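Local coordinates for protein translation initiation factor eIF-2B (Pyrococcus horikoshii, PDB 1VB5) that serves as the regulatory subunit of archaeal initiation factor 2B and probably takes part in exchanging GDP for GTP on initiation factor 2, at residues E53-V58 and Y66-F71; A100-Q105 and L266-P271; P145-L150 and L239-V244. One frame throughout, in Å; residues are numbered along the deposited sequence.

Interaction 1 (E53-V58 and Y66-F71); sequences EEVVKV and YNLARF
Lys57 NZ pairs with Glu54 and, at longer range, with Glu53, on the flank of the helix whose Val55 and Val56 pack against Leu68, Tyr66 and Ala69. Its nearer partner is Glu54 OE2 at 3.3 Å, met on the syn side but 28° out of the carboxylate plane; Glu53 OE1, at 3.9 Å from the same Lys57 NZ, is a long ion pair. The network is local to segment 53-58, and the link to segment 66-71 is apolar. Val56 does most of the reaching. Its CG2, set beside the backbone N, slots in close to the backbone of Tyr66, 3.7 Å from the CA, and also meets Ala69 CB at 4.1 Å. From the neighbouring position, Val55 CG1 lies 4.1 Å from Leu68 CD2, the two side chains crossing at about a right angle. The small CB of Ala69 suits segment axes that approach to 8.9 Å. Although its backbone is in the contact, Tyr66 turns its ring away, and Arg70 NE reaches the Tyr66 OH through a straight but weak bond of 3.4 Å. Leu68 also rests on Phe88 of helix 78-106, and Asn67 ND2 bonds the backbone oxygens of Tyr221 and Phe223. With the segment axes at 169° and a short connection between helices 41-58 and 63-71, this is a classic antiparallel alpha-hairpin, part of the helical region that precedes the Rossmann-like sheet in the chain.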
loop_
_atom_site.group_PDB
_atom_site.type_symbol
_atom_site.label_atom_id
_atom_site.label_comp_id
_atom_site.label_asym_id
_atom_site.label_seq_id
_atom_site.Cartn_x
_atom_site.Cartn_y
_atom_site.Cartn_z
ATOM N N GLU B 53 33.424 2.487 -5.319
ATOM C CA GLU B 53 32.548 1.485 -5.906
ATOM C C GLU B 53 31.720 0.726 -4.874
ATOM O O GLU B 53 30.515 0.557 -5.048
ATOM C CB GLU B 53 33.383 0.513 -6.735
ATOM C CG GLU B 53 32.576 -0.382 -7.646
ATOM C CD GLU B 53 33.413 -0.948 -8.776
ATOM O OE1 GLU B 53 32.880 -1.761 -9.564
ATOM O OE2 GLU B 53 34.601 -0.571 -8.877
ATOM N N GLU B 54 32.359 0.277 -3.799
ATOM C CA GLU B 54 31.659 -0.464 -2.756
ATOM C C GLU B 54 30.581 0.368 -2.067
ATOM O O GLU B 54 29.520 -0.146 -1.724
ATOM C CB GLU B 54 32.656 -0.973 -1.709
ATOM C CG GLU B 54 33.691 -1.938 -2.261
ATOM C CD GLU B 54 33.061 -3.110 -2.991
ATOM O OE1 GLU B 54 32.257 -3.837 -2.370
ATOM O OE2 GLU B 54 33.372 -3.301 -4.187
ATOM N N VAL B 55 30.862 1.650 -1.859
ATOM C CA VAL B 55 29.911 2.543 -1.208
ATOM C C VAL B 55 28.643 2.693 -2.043
ATOM O O VAL B 55 27.536 2.682 -1.513
ATOM C CB VAL B 55 30.533 3.937 -0.975
ATOM C CG1 VAL B 55 29.494 4.885 -0.411
ATOM C CG2 VAL B 55 31.702 3.823 -0.012
ATOM N N VAL B 56 28.813 2.832 -3.353
ATOM C CA VAL B 56 27.682 2.974 -4.258
ATOM C C VAL B 56 26.895 1.664 -4.355
ATOM O O VAL B 56 25.675 1.683 -4.516
ATOM C CB VAL B 56 28.159 3.408 -5.667
ATOM C CG1 VAL B 56 27.025 3.293 -6.671
ATOM C CG2 VAL B 56 28.656 4.851 -5.618
ATOM N N LYS B 57 27.593 0.532 -4.246
ATOM C CA LYS B 57 26.951 -0.783 -4.318
ATOM C C LYS B 57 26.033 -1.053 -3.130
ATOM O O LYS B 57 25.118 -1.873 -3.220
ATOM C CB LYS B 57 27.996 -1.900 -4.393
ATOM C CG LYS B 57 28.728 -2.001 -5.717
ATOM C CD LYS B 57 29.726 -3.149 -5.683
ATOM C CE LYS B 57 30.585 -3.194 -6.939
ATOM N NZ LYS B 57 31.668 -4.220 -6.828
ATOM N N VAL B 58 26.278 -0.373 -2.014
ATOM C CA VAL B 58 25.454 -0.560 -0.828
ATOM C C VAL B 58 23.980 -0.388 -1.194
ATOM O O VAL B 58 23.133 -1.182 -0.783
ATOM C CB VAL B 58 25.834 0.448 0.273
ATOM C CG1 VAL B 58 24.877 0.333 1.451
ATOM C CG2 VAL B 58 27.257 0.188 0.726
ATOM N N TYR B 66 26.387 7.972 -4.365
ATOM C CA TYR B 66 27.099 8.258 -5.604
ATOM C C TYR B 66 27.775 9.633 -5.530
ATOM O O TYR B 66 28.926 9.783 -5.938
ATOM C CB TYR B 66 26.134 8.237 -6.792
ATOM C CG TYR B 66 26.736 8.779 -8.071
ATOM C CD1 TYR B 66 27.325 7.931 -9.008
ATOM C CD2 TYR B 66 26.729 10.151 -8.338
ATOM C CE1 TYR B 66 27.892 8.436 -10.183
ATOM C CE2 TYR B 66 27.295 10.668 -9.503
ATOM C CZ TYR B 66 27.871 9.809 -10.417
ATOM O OH TYR B 66 28.415 10.326 -11.571
ATOM N N ASN B 67 27.058 10.637 -5.030
ATOM C CA ASN B 67 27.631 11.970 -4.923
ATOM C C ASN B 67 28.743 12.017 -3.874
ATOM O O ASN B 67 29.693 12.781 -4.009
ATOM C CB ASN B 67 26.551 13.008 -4.608
ATOM C CG ASN B 67 25.678 13.311 -5.811
ATOM O OD1 ASN B 67 26.171 13.402 -6.935
ATOM N ND2 ASN B 67 24.379 13.481 -5.582
ATOM N N LEU B 68 28.622 11.202 -2.831
ATOM C CA LEU B 68 29.656 11.151 -1.803
ATOM C C LEU B 68 30.934 10.645 -2.465
ATOM O O LEU B 68 32.013 11.210 -2.273
ATOM C CB LEU B 68 29.254 10.196 -0.672
ATOM C CG LEU B 68 30.394 9.685 0.228
ATOM C CD1 LEU B 68 31.038 10.841 0.978
ATOM C CD2 LEU B 68 29.853 8.657 1.205
ATOM N N ALA B 69 30.789 9.591 -3.264
ATOM C CA ALA B 69 31.910 8.973 -3.964
ATOM C C ALA B 69 32.654 9.925 -4.897
ATOM O O ALA B 69 33.882 9.891 -4.965
ATOM C CB ALA B 69 31.429 7.755 -4.740
ATOM N N ARG B 70 31.922 10.765 -5.623
ATOM C CA ARG B 70 32.554 11.713 -6.536
ATOM C C ARG B 70 33.152 12.897 -5.786
ATOM O O ARG B 70 34.021 13.592 -6.309
ATOM C CB ARG B 70 31.550 12.242 -7.566
ATOM C CG ARG B 70 30.932 11.182 -8.462
ATOM C CD ARG B 70 31.983 10.283 -9.088
ATOM N NE ARG B 70 31.400 9.418 -10.111
ATOM C CZ ARG B 70 31.952 8.290 -10.543
ATOM N NH1 ARG B 70 33.108 7.876 -10.038
ATOM N NH2 ARG B 70 31.347 7.578 -11.484
ATOM N N PHE B 71 32.676 13.129 -4.568
ATOM C CA PHE B 71 33.170 14.233 -3.758
ATOM C C PHE B 71 34.558 13.919 -3.201
ATOM O O PHE B 71 35.408 14.803 -3.091
ATOM C CB PHE B 71 32.212 14.512 -2.602
ATOM C CG PHE B 71 32.494 15.799 -1.883
ATOM C CD1 PHE B 71 32.137 17.019 -2.451
ATOM C CD2 PHE B 71 33.135 15.796 -0.648
ATOM C CE1 PHE B 71 32.418 18.223 -1.796
ATOM C CE2 PHE B 71 33.420 16.994 0.015
ATOM C CZ PHE B 71 33.060 18.208 -0.560
#

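Interaction 2 (A100-Q105 and L266-P271); sequences ASIGAQ and LGIVIP
Ile102 makes all the close contacts of segment 100-105 with segment 266-271, and it touches with both branches. The longer branch ends in CD1, which sits against the backbone of Gly267, 3.7 Å from its N and 3.8 Å from its CA. The carbon chain is stretched out to get there, CD1 trans to CA (chi2 175°). The shorter branch, CG2, meets Ile268 CG1 at 4.0 Å, and the two isoleucines lie alongside one another, pointing opposite ways. Gly267 gives the methyl a bare piece of main chain to lie on; its backbone angles (phi 123°) are ones that glycine readily takes.

The next shell fixes both partners. Thr264 OG1 bonds to Leu266 N and to Gly267 O, pinning the turn between strands 261-264 and 267-269, and Val269 pairs with Ile262 through the backbone. Ile263 of strand 261-264 also touches Ile102, placing the isoleucine against the last two strands of the mixed sheet. On the helix side, Ser101 OG bonds Arg132 and Ala104 O takes Lys134 NZ, while Ala100 and Ala104 pack on helix 120-131. The long helix 78-106 thereby bridges that helix and the edge of the sheet. Across the two segments the contact is dispersive, methyl and methylene against carbon and main chain, so it should depend on shape rather than on charge.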
loop_
_atom_site.group_PDB
_atom_site.type_symbol
_atom_site.label_atom_id
_atom_site.label_comp_id
_atom_site.label_asym_id
_atom_site.label_seq_id
_atom_site.Cartn_x
_atom_site.Cartn_y
_atom_site.Cartn_z
ATOM N N ALA B 100 15.129 22.249 5.964
ATOM C CA ALA B 100 14.094 22.171 6.991
ATOM C C ALA B 100 13.413 23.520 7.190
ATOM O O ALA B 100 12.182 23.599 7.281
ATOM C CB ALA B 100 14.697 21.686 8.314
ATOM N N SER B 101 14.215 24.580 7.256
ATOM C CA SER B 101 13.685 25.924 7.452
ATOM C C SER B 101 12.760 26.337 6.312
ATOM O O SER B 101 11.731 26.978 6.533
ATOM C CB SER B 101 14.828 26.934 7.571
ATOM O OG SER B 101 14.312 28.243 7.722
ATOM N N ILE B 102 13.135 25.970 5.094
ATOM C CA ILE B 102 12.340 26.296 3.917
ATOM C C ILE B 102 11.071 25.437 3.873
ATOM O O ILE B 102 9.993 25.929 3.542
ATOM C CB ILE B 102 13.166 26.080 2.636
ATOM C CG1 ILE B 102 14.337 27.072 2.621
ATOM C CG2 ILE B 102 12.275 26.240 1.396
ATOM C CD1 ILE B 102 15.304 26.883 1.481
ATOM N N GLY B 103 11.206 24.157 4.216
ATOM C CA GLY B 103 10.056 23.273 4.220
ATOM C C GLY B 103 9.035 23.676 5.267
ATOM O O GLY B 103 7.833 23.678 5.006
ATOM N N ALA B 104 9.513 24.021 6.460
ATOM C CA ALA B 104 8.634 24.430 7.553
ATOM C C ALA B 104 7.834 25.663 7.162
ATOM O O ALA B 104 6.668 25.803 7.526
ATOM C CB ALA B 104 9.458 24.723 8.811
ATOM N N GLN B 105 8.480 26.555 6.421
ATOM C CA GLN B 105 7.866 27.796 5.961
ATOM C C GLN B 105 6.657 27.469 5.080
ATOM O O GLN B 105 5.637 28.160 5.105
ATOM C CB GLN B 105 8.903 28.585 5.161
ATOM C CG GLN B 105 8.735 30.085 5.181
ATOM C CD GLN B 105 9.791 30.779 4.338
ATOM O OE1 GLN B 105 10.990 30.498 4.460
ATOM N NE2 GLN B 105 9.353 31.693 3.478
ATOM N N LEU B 266 18.502 25.012 -1.290
ATOM C CA LEU B 266 18.656 26.220 -2.105
ATOM C C LEU B 266 17.298 26.809 -2.466
ATOM O O LEU B 266 17.216 27.814 -3.169
ATOM C CB LEU B 266 19.412 25.900 -3.400
ATOM C CG LEU B 266 20.810 25.282 -3.271
ATOM C CD1 LEU B 266 21.342 24.898 -4.649
ATOM C CD2 LEU B 266 21.735 26.278 -2.586
ATOM N N GLY B 267 16.232 26.180 -1.988
ATOM C CA GLY B 267 14.896 26.663 -2.289
ATOM C C GLY B 267 14.071 25.576 -2.954
ATOM O O GLY B 267 14.573 24.492 -3.248
ATOM N N ILE B 268 12.799 25.860 -3.192
ATOM C CA ILE B 268 11.919 24.888 -3.823
ATOM C C ILE B 268 12.055 24.948 -5.344
ATOM O O ILE B 268 11.772 25.969 -5.966
ATOM C CB ILE B 268 10.454 25.137 -3.414
ATOM C CG1 ILE B 268 10.348 25.104 -1.884
ATOM C CG2 ILE B 268 9.545 24.095 -4.065
ATOM C CD1 ILE B 268 8.960 25.376 -1.328
ATOM N N VAL B 269 12.513 23.845 -5.924
ATOM C CA VAL B 269 12.709 23.722 -7.363
ATOM C C VAL B 269 11.504 23.031 -8.035
ATOM O O VAL B 269 10.848 22.175 -7.432
ATOM C CB VAL B 269 14.002 22.904 -7.648
ATOM C CG1 VAL B 269 14.035 21.664 -6.787
ATOM C CG2 VAL B 269 14.059 22.481 -9.084
ATOM N N ILE B 270 11.227 23.407 -9.281
ATOM C CA ILE B 270 10.122 22.837 -10.043
ATOM C C ILE B 270 10.625 21.843 -11.092
ATOM O O ILE B 270 11.275 22.230 -12.067
ATOM C CB ILE B 270 9.336 23.930 -10.781
ATOM C CG1 ILE B 270 8.871 24.998 -9.792
ATOM C CG2 ILE B 270 8.146 23.306 -11.511
ATOM C CD1 ILE B 270 8.086 26.132 -10.434
ATOM N N PRO B 271 10.340 20.544 -10.908
ATOM C CA PRO B 271 10.817 19.591 -11.915
ATOM C C PRO B 271 9.917 19.666 -13.150
ATOM O O PRO B 271 8.752 20.051 -13.051
ATOM C CB PRO B 271 10.707 18.253 -11.196
ATOM C CG PRO B 271 9.439 18.441 -10.390
ATOM C CD PRO B 271 9.590 19.861 -9.840
#

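Interaction 3 (P145-L150 and L239-V244); sequences PDYEGL and LIRGNV
Arg241 runs extended through chi1 and chi2, then bends at chi3 (-70°), which turns its guanidinium to Tyr147, while Leu239, with CG anti to its backbone N (chi1 173°), carries both methyls to Pro145. Arg241 and Tyr147 come from opposite directions, NH2 stopping 3.6 Å from the phenol OH, with the guanidinium and ring planes 51° apart. This is a loose polar approach, not a stack. The second meeting is apolar: Leu239 CD2 lies 3.7 Å from Pro145 CB and 4.0 Å from Pro145 CG, and CD1 comes within 4.0 Å of the same CB. Pro145 follows a cis peptide bond, and its carbonyl O sits 3.7 Å above one face of the Tyr147 ring, offset toward the rim.

Tyr147 leads into helix 148-158, with its O taken by Leu150 N at 3.1 Å. On the other segment, Arg241 opens a type II' turn whose second residue, Gly242, accepts the positive phi, with reciprocal backbone bonds between Arg241 and Val244. The site belongs to the dimer as well: Tyr147 makes a cation-pi contact with Arg241 of the second subunit. Tyr147 thus has its own chain's Arg241 near its hydroxyl and the second subunit's at its ring. Ring and hydroxyl probably offer the arginine charges a favourable setting at the interface, where Glu142 of the second subunit is a weak, long-range partner of Arg241.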
loop_
_atom_site.group_PDB
_atom_site.type_symbol
_atom_site.label_atom_id
_atom_site.label_comp_id
_atom_site.label_asym_id
_atom_site.label_seq_id
_atom_site.Cartn_x
_atom_site.Cartn_y
_atom_site.Cartn_z
ATOM N N PRO B 145 7.912 -3.627 4.331
ATOM C CA PRO B 145 7.768 -4.682 5.338
ATOM C C PRO B 145 8.566 -4.465 6.626
ATOM O O PRO B 145 8.387 -5.205 7.590
ATOM C CB PRO B 145 8.254 -5.908 4.591
ATOM C CG PRO B 145 9.446 -5.351 3.872
ATOM C CD PRO B 145 8.934 -4.004 3.337
ATOM N N ASP B 146 9.443 -3.462 6.642
ATOM C CA ASP B 146 10.280 -3.205 7.818
ATOM C C ASP B 146 9.682 -2.225 8.817
ATOM O O ASP B 146 10.218 -2.033 9.904
ATOM C CB ASP B 146 11.653 -2.706 7.375
ATOM C CG ASP B 146 12.366 -3.707 6.496
ATOM O OD1 ASP B 146 12.608 -4.836 6.977
ATOM O OD2 ASP B 146 12.673 -3.371 5.329
ATOM N N TYR B 147 8.580 -1.595 8.433
ATOM C CA TYR B 147 7.885 -0.656 9.303
ATOM C C TYR B 147 8.725 0.511 9.821
ATOM O O TYR B 147 8.648 0.863 10.996
ATOM C CB TYR B 147 7.263 -1.417 10.479
ATOM C CG TYR B 147 6.301 -2.504 10.046
ATOM C CD1 TYR B 147 6.457 -3.817 10.486
ATOM C CD2 TYR B 147 5.256 -2.226 9.165
ATOM C CE1 TYR B 147 5.599 -4.825 10.057
ATOM C CE2 TYR B 147 4.394 -3.221 8.730
ATOM C CZ TYR B 147 4.569 -4.518 9.178
ATOM O OH TYR B 147 3.712 -5.508 8.750
ATOM N N GLU B 148 9.517 1.122 8.945
ATOM C CA GLU B 148 10.333 2.262 9.349
ATOM C C GLU B 148 9.386 3.416 9.695
ATOM O O GLU B 148 9.775 4.387 10.347
ATOM C CB GLU B 148 11.281 2.680 8.217
ATOM C CG GLU B 148 10.575 3.153 6.948
ATOM C CD GLU B 148 10.309 2.031 5.943
ATOM O OE1 GLU B 148 10.262 0.840 6.341
ATOM O OE2 GLU B 148 10.138 2.351 4.746
ATOM N N GLY B 149 8.135 3.301 9.256
ATOM C CA GLY B 149 7.161 4.340 9.534
ATOM C C GLY B 149 6.882 4.459 11.022
ATOM O O GLY B 149 6.559 5.539 11.522
ATOM N N LEU B 150 6.999 3.345 11.736
ATOM C CA LEU B 150 6.755 3.362 13.169
ATOM C C LEU B 150 7.896 4.110 13.839
ATOM O O LEU B 150 7.714 4.703 14.897
ATOM C CB LEU B 150 6.629 1.935 13.719
ATOM C CG LEU B 150 5.398 1.183 13.195
ATOM C CD1 LEU B 150 5.384 -0.246 13.738
ATOM C CD2 LEU B 150 4.131 1.929 13.614
ATOM N N LEU B 239 12.347 -11.550 1.435
ATOM C CA LEU B 239 11.268 -11.417 2.410
ATOM C C LEU B 239 10.405 -12.674 2.463
ATOM O O LEU B 239 10.095 -13.277 1.432
ATOM C CB LEU B 239 10.395 -10.203 2.070
ATOM C CG LEU B 239 9.112 -9.993 2.885
ATOM C CD1 LEU B 239 9.451 -9.689 4.337
ATOM C CD2 LEU B 239 8.312 -8.855 2.283
ATOM N N ILE B 240 10.028 -13.064 3.677
ATOM C CA ILE B 240 9.189 -14.237 3.898
ATOM C C ILE B 240 8.236 -13.993 5.067
ATOM O O ILE B 240 8.650 -13.555 6.138
ATOM C CB ILE B 240 10.032 -15.496 4.215
ATOM C CG1 ILE B 240 10.916 -15.850 3.021
ATOM C CG2 ILE B 240 9.116 -16.672 4.532
ATOM C CD1 ILE B 240 11.741 -17.111 3.224
ATOM N N ARG B 241 6.956 -14.263 4.840
ATOM C CA ARG B 241 5.925 -14.102 5.862
ATOM C C ARG B 241 5.074 -15.359 5.772
ATOM O O ARG B 241 4.589 -15.711 4.696
ATOM C CB ARG B 241 5.083 -12.856 5.588
ATOM C CG ARG B 241 3.959 -12.631 6.593
ATOM C CD ARG B 241 3.262 -11.301 6.346
ATOM N NE ARG B 241 4.106 -10.160 6.695
ATOM C CZ ARG B 241 4.425 -9.818 7.942
ATOM N NH1 ARG B 241 3.969 -10.530 8.967
ATOM N NH2 ARG B 241 5.194 -8.763 8.167
ATOM N N GLY B 242 4.890 -16.035 6.902
ATOM C CA GLY B 242 4.150 -17.279 6.880
ATOM C C GLY B 242 5.140 -18.239 6.245
ATOM O O GLY B 242 6.310 -18.262 6.623
ATOM N N ASN B 243 4.701 -19.025 5.276
ATOM C CA ASN B 243 5.616 -19.943 4.605
ATOM C C ASN B 243 5.734 -19.461 3.163
ATOM O O ASN B 243 6.174 -20.195 2.277
ATOM C CB ASN B 243 5.058 -21.374 4.648
ATOM C CG ASN B 243 3.700 -21.507 3.943
ATOM O OD1 ASN B 243 3.613 -21.438 2.714
ATOM N ND2 ASN B 243 2.636 -21.696 4.727
ATOM N N VAL B 244 5.357 -18.203 2.949
ATOM C CA VAL B 244 5.343 -17.610 1.619
ATOM C C VAL B 244 6.456 -16.615 1.305
ATOM O O VAL B 244 6.724 -15.693 2.076
ATOM C CB VAL B 244 3.987 -16.908 1.378
ATOM C CG1 VAL B 244 3.857 -16.496 -0.077
ATOM C CG2 VAL B 244 2.850 -17.833 1.791
#

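Along the chain interaction 1 closes first, interaction 2 opens next on helix 78-106, and interaction 3 is nested inside the long loop that interaction 2 closes. Helix 63-71 of interaction 1 leads directly to that helix. The centres of interactions 1 and 2 are about 26 Å apart. Those of interactions 1 and 3 are about 28 Å apart. Interactions 2 and 3, with centres about 33 Å apart, lie on opposite sides of the chain's centre. Interaction 1 joins two helices of the helical region, interaction 2 brings helix 78-106 to the edge strand 267-269 of the mixed sheet, and interaction 3 ties the loop that leads into helix 148-158 to a projecting hairpin where the second subunit meets this one.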